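Local coordinates for laminin subunit ALPHA-1 (Mus musculus, PDB 2JD4), which belongs to laminin-111 of basement membranes and, through the metal-binding LG4-5 domains described here, probably anchors it at the cell surface, at residues Gln223-Arg229 and Trp285-His291; Val257-Val261 and Ile297-Val301. The protein carries 4 engineered substitutions. All blocks are in the same frame, centred on the assembly; numbering follows the deposited sequence.

Interaction 1 (Gln223-Arg229 and Trp285-His291); sequences QITLEFR and WHTLQAH. Engineered in segment 223-229: Gln-223 (natural residue Asn).
Two adjacent strands of the second laminin G domain pair antiparallel here, in one of the two layers of its β-sandwich. Their axes lie 4.7 Å apart with N-to-C directions at 173°, and both backbones are extended. Hydrogen-bonded pairs form at Ile-224/Ala-290, Leu-226/Leu-288 and Phe-228/His-286, each closed by two N-H···O bonds: Ile-224 N to Ala-290 O is 2.9 Å and Ala-290 N to Ile-224 O 2.8 Å, while Phe-228 N to His-286 O is 3.1 Å and His-286 N to Phe-228 O 3.0 Å. The non-hydrogen-bonded pairs Thr-225/Gln-289 and Glu-227/Thr-287 lie between them, and Gln-223/His-291 lies beyond Ile-224/Ala-290.

The inner face is apolar, as packing on the opposing layer requires: Ile-224 rests on Ile-248, Phe-228 on Ile-252, Leu-288 and Ala-290 on Leu-250. Leu-226, beside Leu-351 of its own layer, brings CD1 to 3.9 Å from Leu-288 CB. Phe-228 takes chi1 p, which places its ring against His-286 CB in a CH-pi contact, 4.2 Å from CB to centroid. The His-286 imidazole is satisfied by Asp-282 and Asp-302. The other face carries polar residues that tolerate solvent; there the engineered Gln-223 donates NE2 to Thr-225 OG1 at 3.2 Å, and Glu-227 binds Asn-350.

Next to His-286, Trp-285 (chi1 m) spreads its indole over the aliphatic part of Arg-229, whose CG sits 3.9 Å from the six-membered ring centroid. The Arg-229 guanidinium bridges to Asp-12. Antiparallel pairing within one layer, its inner face packed on the other, fits the jelly-roll-like β-sandwich of laminin G domains.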
loop_
_atom_site.group_PDB
_atom_site.type_symbol
_atom_site.label_atom_id
_atom_site.label_comp_id
_atom_site.label_asym_id
_atom_site.label_seq_id
_atom_site.Cartn_x
_atom_site.Cartn_y
_atom_site.Cartn_z
ATOM N N GLN A 223 19.212 -1.638 8.523
ATOM C CA GLN A 223 18.411 -2.727 9.069
ATOM C C GLN A 223 17.161 -2.912 8.213
ATOM O O GLN A 223 16.405 -1.967 8.002
ATOM C CB GLN A 223 17.992 -2.411 10.510
ATOM C CG GLN A 223 17.368 -3.592 11.237
ATOM C CD GLN A 223 16.622 -3.180 12.490
ATOM O OE1 GLN A 223 17.168 -2.496 13.359
ATOM N NE2 GLN A 223 15.366 -3.601 12.592
ATOM N N ILE A 224 16.957 -4.128 7.715
ATOM C CA ILE A 224 15.785 -4.429 6.897
ATOM C C ILE A 224 14.873 -5.400 7.639
ATOM O O ILE A 224 15.323 -6.448 8.105
ATOM C CB ILE A 224 16.184 -5.068 5.542
ATOM C CG1 ILE A 224 16.979 -4.058 4.709
ATOM C CG2 ILE A 224 14.937 -5.526 4.791
ATOM C CD1 ILE A 224 17.474 -4.600 3.380
ATOM N N THR A 225 13.598 -5.040 7.755
ATOM C CA THR A 225 12.616 -5.885 8.433
ATOM C C THR A 225 11.368 -6.017 7.563
ATOM O O THR A 225 10.971 -5.071 6.883
ATOM C CB THR A 225 12.192 -5.292 9.795
ATOM O OG1 THR A 225 13.340 -5.161 10.644
ATOM C CG2 THR A 225 11.175 -6.192 10.467
ATOM N N LEU A 226 10.753 -7.193 7.587
ATOM C CA LEU A 226 9.555 -7.430 6.798
ATOM C C LEU A 226 8.910 -8.739 7.211
ATOM O O LEU A 226 9.509 -9.534 7.929
ATOM C CB LEU A 226 9.908 -7.484 5.308
ATOM C CG LEU A 226 10.834 -8.598 4.794
ATOM C CD1 LEU A 226 10.089 -9.931 4.688
ATOM C CD2 LEU A 226 11.356 -8.209 3.426
ATOM N N GLU A 227 7.679 -8.946 6.757
ATOM C CA GLU A 227 6.950 -10.178 7.024
ATOM C C GLU A 227 6.549 -10.711 5.661
ATOM O O GLU A 227 6.204 -9.937 4.765
ATOM C CB GLU A 227 5.692 -9.912 7.847
ATOM C CG GLU A 227 5.944 -9.384 9.242
ATOM C CD GLU A 227 4.652 -9.092 9.978
ATOM O OE1 GLU A 227 3.805 -10.005 10.065
ATOM O OE2 GLU A 227 4.483 -7.956 10.465
ATOM N N PHE A 228 6.597 -12.028 5.491
ATOM C CA PHE A 228 6.230 -12.612 4.213
ATOM C C PHE A 228 5.478 -13.924 4.392
ATOM O O PHE A 228 5.610 -14.588 5.415
ATOM C CB PHE A 228 7.492 -12.851 3.368
ATOM C CG PHE A 228 8.342 -14.008 3.845
ATOM C CD1 PHE A 228 8.045 -15.316 3.464
ATOM C CD2 PHE A 228 9.438 -13.788 4.678
ATOM C CE1 PHE A 228 8.828 -16.389 3.904
ATOM C CE2 PHE A 228 10.230 -14.855 5.125
ATOM C CZ PHE A 228 9.922 -16.158 4.736
ATOM N N ARG A 229 4.689 -14.284 3.385
ATOM C CA ARG A 229 3.942 -15.535 3.378
ATOM C C ARG A 229 4.030 -16.024 1.944
ATOM O O ARG A 229 3.929 -15.234 1.002
ATOM C CB ARG A 229 2.469 -15.333 3.774
ATOM C CG ARG A 229 1.614 -14.584 2.753
ATOM C CD ARG A 229 0.122 -14.685 3.091
ATOM N NE ARG A 229 -0.408 -16.039 2.918
ATOM C CZ ARG A 229 -0.632 -16.616 1.742
ATOM N NH1 ARG A 229 -0.377 -15.959 0.621
ATOM N NH2 ARG A 229 -1.108 -17.852 1.685
ATOM N N TRP A 285 2.477 -16.415 8.003
ATOM C CA TRP A 285 3.413 -15.301 8.052
ATOM C C TRP A 285 4.675 -15.584 8.865
ATOM O O TRP A 285 4.630 -16.225 9.917
ATOM C CB TRP A 285 2.720 -14.053 8.600
ATOM C CG TRP A 285 1.665 -13.483 7.678
ATOM C CD1 TRP A 285 0.314 -13.693 7.742
ATOM C CD2 TRP A 285 1.883 -12.602 6.567
ATOM N NE1 TRP A 285 -0.322 -12.993 6.744
ATOM C CE2 TRP A 285 0.617 -12.315 6.007
ATOM C CE3 TRP A 285 3.027 -12.026 5.991
ATOM C CZ2 TRP A 285 0.459 -11.474 4.894
ATOM C CZ3 TRP A 285 2.874 -11.189 4.885
ATOM C CH2 TRP A 285 1.595 -10.920 4.350
ATOM N N HIS A 286 5.802 -15.093 8.355
ATOM C CA HIS A 286 7.104 -15.250 8.997
ATOM C C HIS A 286 7.757 -13.887 9.093
ATOM O O HIS A 286 7.614 -13.058 8.188
ATOM C CB HIS A 286 7.978 -16.179 8.162
ATOM C CG HIS A 286 7.387 -17.538 7.972
ATOM N ND1 HIS A 286 7.383 -18.490 8.966
ATOM C CD2 HIS A 286 6.721 -18.080 6.926
ATOM C CE1 HIS A 286 6.737 -19.562 8.543
ATOM N NE2 HIS A 286 6.325 -19.338 7.307
ATOM N N THR A 287 8.459 -13.635 10.191
ATOM C CA THR A 287 9.129 -12.358 10.353
ATOM C C THR A 287 10.554 -12.516 9.855
ATOM O O THR A 287 11.135 -13.603 9.937
ATOM C CB THR A 287 9.151 -11.901 11.827
ATOM O OG1 THR A 287 9.875 -12.848 12.617
ATOM C CG2 THR A 287 7.730 -11.778 12.368
ATOM N N LEU A 288 11.111 -11.438 9.319
ATOM C CA LEU A 288 12.472 -11.483 8.811
ATOM C C LEU A 288 13.218 -10.202 9.156
ATOM O O LEU A 288 12.715 -9.096 8.946
ATOM C CB LEU A 288 12.446 -11.705 7.297
ATOM C CG LEU A 288 13.759 -11.936 6.540
ATOM C CD1 LEU A 288 13.434 -12.457 5.148
ATOM C CD2 LEU A 288 14.564 -10.643 6.458
ATOM N N GLN A 289 14.420 -10.367 9.699
ATOM C CA GLN A 289 15.267 -9.246 10.074
ATOM C C GLN A 289 16.649 -9.478 9.473
ATOM O O GLN A 289 17.210 -10.558 9.602
ATOM C CB GLN A 289 15.393 -9.154 11.596
ATOM C CG GLN A 289 14.081 -8.985 12.337
ATOM C CD GLN A 289 14.245 -9.149 13.838
ATOM O OE1 GLN A 289 15.019 -8.429 14.476
ATOM N NE2 GLN A 289 13.517 -10.101 14.411
ATOM N N ALA A 290 17.187 -8.466 8.807
ATOM C CA ALA A 290 18.513 -8.571 8.207
ATOM C C ALA A 290 19.244 -7.280 8.539
ATOM O O ALA A 290 18.897 -6.214 8.027
ATOM C CB ALA A 290 18.394 -8.747 6.698
ATOM N N HIS A 291 20.251 -7.374 9.401
ATOM C CA HIS A 291 20.994 -6.190 9.816
ATOM C C HIS A 291 22.424 -6.150 9.292
ATOM O O HIS A 291 23.182 -7.105 9.450
ATOM C CB HIS A 291 21.014 -6.101 11.347
ATOM C CG HIS A 291 21.505 -4.789 11.876
ATOM N ND1 HIS A 291 21.765 -4.577 13.214
ATOM C CD2 HIS A 291 21.752 -3.610 11.255
ATOM C CE1 HIS A 291 22.150 -3.326 13.393
ATOM N NE2 HIS A 291 22.150 -2.718 12.221
#

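Interaction 2 (Val257-Val261 and Ile297-Val301)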
loop_
_atom_site.group_PDB
_atom_site.type_symbol
_atom_site.label_atom_id
_atom_site.label_comp_id
_atom_site.label_asym_id
_atom_site.label_seq_id
_atom_site.Cartn_x
_atom_site.Cartn_y
_atom_site.Cartn_z
ATOM N N VAL A 257 16.534 -18.991 3.426
ATOM C CA VAL A 257 16.638 -17.553 3.236
ATOM C C VAL A 257 18.117 -17.170 3.227
ATOM O O VAL A 257 18.874 -17.563 4.124
ATOM C CB VAL A 257 15.910 -16.783 4.358
ATOM C CG1 VAL A 257 16.103 -15.283 4.178
ATOM C CG2 VAL A 257 14.425 -17.116 4.333
ATOM N N LEU A 258 18.520 -16.416 2.206
ATOM C CA LEU A 258 19.902 -15.976 2.063
ATOM C C LEU A 258 19.996 -14.454 2.066
ATOM O O LEU A 258 19.190 -13.765 1.430
ATOM C CB LEU A 258 20.498 -16.501 0.757
ATOM C CG LEU A 258 20.330 -17.987 0.442
ATOM C CD1 LEU A 258 20.995 -18.307 -0.895
ATOM C CD2 LEU A 258 20.935 -18.825 1.560
ATOM N N PHE A 259 20.987 -13.946 2.791
ATOM C CA PHE A 259 21.247 -12.517 2.900
ATOM C C PHE A 259 22.689 -12.312 2.429
ATOM O O PHE A 259 23.629 -12.656 3.145
ATOM C CB PHE A 259 21.074 -12.079 4.361
ATOM C CG PHE A 259 21.398 -10.631 4.625
ATOM C CD1 PHE A 259 21.124 -9.648 3.683
ATOM C CD2 PHE A 259 21.920 -10.247 5.855
ATOM C CE1 PHE A 259 21.362 -8.305 3.961
ATOM C CE2 PHE A 259 22.163 -8.905 6.149
ATOM C CZ PHE A 259 21.883 -7.931 5.201
ATOM N N HIS A 260 22.851 -11.786 1.214
ATOM C CA HIS A 260 24.176 -11.549 0.636
ATOM C C HIS A 260 24.572 -10.090 0.749
ATOM O O HIS A 260 23.737 -9.197 0.632
ATOM C CB HIS A 260 24.201 -11.906 -0.852
ATOM C CG HIS A 260 23.677 -13.270 -1.169
ATOM N ND1 HIS A 260 24.330 -14.425 -0.801
ATOM C CD2 HIS A 260 22.567 -13.660 -1.840
ATOM C CE1 HIS A 260 23.645 -15.470 -1.230
ATOM N NE2 HIS A 260 22.570 -15.032 -1.864
ATOM N N VAL A 261 25.861 -9.849 0.945
ATOM C CA VAL A 261 26.370 -8.494 1.039
ATOM C C VAL A 261 27.757 -8.443 0.407
ATOM O O VAL A 261 28.550 -9.369 0.571
ATOM C CB VAL A 261 26.467 -8.041 2.512
ATOM C CG1 VAL A 261 27.279 -6.761 2.620
ATOM C CG2 VAL A 261 25.069 -7.819 3.077
ATOM N N ILE A 297 27.111 -8.987 9.669
ATOM C CA ILE A 297 25.900 -9.277 8.906
ATOM C C ILE A 297 25.051 -10.267 9.704
ATOM O O ILE A 297 25.481 -11.389 9.975
ATOM C CB ILE A 297 26.260 -9.889 7.533
ATOM C CG1 ILE A 297 26.834 -8.802 6.622
ATOM C CG2 ILE A 297 25.046 -10.535 6.903
ATOM C CD1 ILE A 297 27.377 -9.331 5.314
ATOM N N VAL A 298 23.843 -9.849 10.076
ATOM C CA VAL A 298 22.957 -10.702 10.860
ATOM C C VAL A 298 21.589 -10.917 10.205
ATOM O O VAL A 298 20.893 -9.958 9.868
ATOM C CB VAL A 298 22.727 -10.106 12.274
ATOM C CG1 VAL A 298 21.827 -11.022 13.084
ATOM C CG2 VAL A 298 24.067 -9.902 12.986
ATOM N N LEU A 299 21.221 -12.185 10.042
ATOM C CA LEU A 299 19.936 -12.575 9.462
ATOM C C LEU A 299 19.114 -13.283 10.537
ATOM O O LEU A 299 19.577 -14.242 11.159
ATOM C CB LEU A 299 20.135 -13.525 8.272
ATOM C CG LEU A 299 18.838 -14.131 7.714
ATOM C CD1 LEU A 299 17.894 -13.019 7.281
ATOM C CD2 LEU A 299 19.150 -15.063 6.550
ATOM N N THR A 300 17.894 -12.808 10.758
ATOM C CA THR A 300 17.024 -13.398 11.765
ATOM C C THR A 300 15.660 -13.735 11.166
ATOM O O THR A 300 14.971 -12.859 10.635
ATOM C CB THR A 300 16.832 -12.428 12.942
ATOM O OG1 THR A 300 18.112 -12.013 13.433
ATOM C CG2 THR A 300 16.058 -13.101 14.067
ATOM N N VAL A 301 15.288 -15.010 11.235
ATOM C CA VAL A 301 14.002 -15.465 10.711
ATOM C C VAL A 301 13.216 -16.122 11.842
ATOM O O VAL A 301 13.692 -17.072 12.476
ATOM C CB VAL A 301 14.181 -16.488 9.572
ATOM C CG1 VAL A 301 12.822 -16.875 9.011
ATOM C CG2 VAL A 301 15.056 -15.896 8.471
#
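Ile-297, the first residue of the second segment, directs its side chain at strand 257-261. Its CD1 lies 3.2 Å from Val-261 CB and its CG2 3.3 Å from Phe-259 CD2, tight apolar contacts in which a branched side chain fills the space beside the ring. Val-298 turns its side chain away, yet its carbonyl O comes within 4.1 Å of Phe-259 CE2. Leu-299 points inward again: CD2 reaches Val-257 CG1 at 3.9 Å and Phe-259 CB at 4.2 Å. Thr-300, on the outer face where a hydroxyl suits, binds Ser-305. Val-301 completes the row, its CG2 4.3 Å from Val-257 CB.

No hydrogen bond joins these strands. Their axes pass 8.1 Å apart at 162°, so the two layers of the sandwich are joined here by packing, mostly of side chains. Strand 257-261 lies between strands 247-253 and 267-272, while 297-301 sits beside strand 286-293, whose Leu-288 and Ala-290 pack against Val-257 and Phe-259.

Along the chain the segments come as 223-229, 257-261, 285-291 and 297-301, so the two contacts cross. Interaction 1 closes a loop of 55 residues that includes strands 235-241, 247-253, 256-262 and 267-272; interaction 2 starts within that loop and ends beyond it, enclosing 35 residues. They meet in the hairpin of strands 286-293 and 296-301, where Gln-289 O lies 2.6 Å from Thr-300 N and His-291 N 2.7 Å from Val-298 O, both probable hydrogen bonds. One contact thus extends a layer sideways by backbone pairing, the other joins that layer to its opposite by packing, and together they tie both layers of the second LG domain.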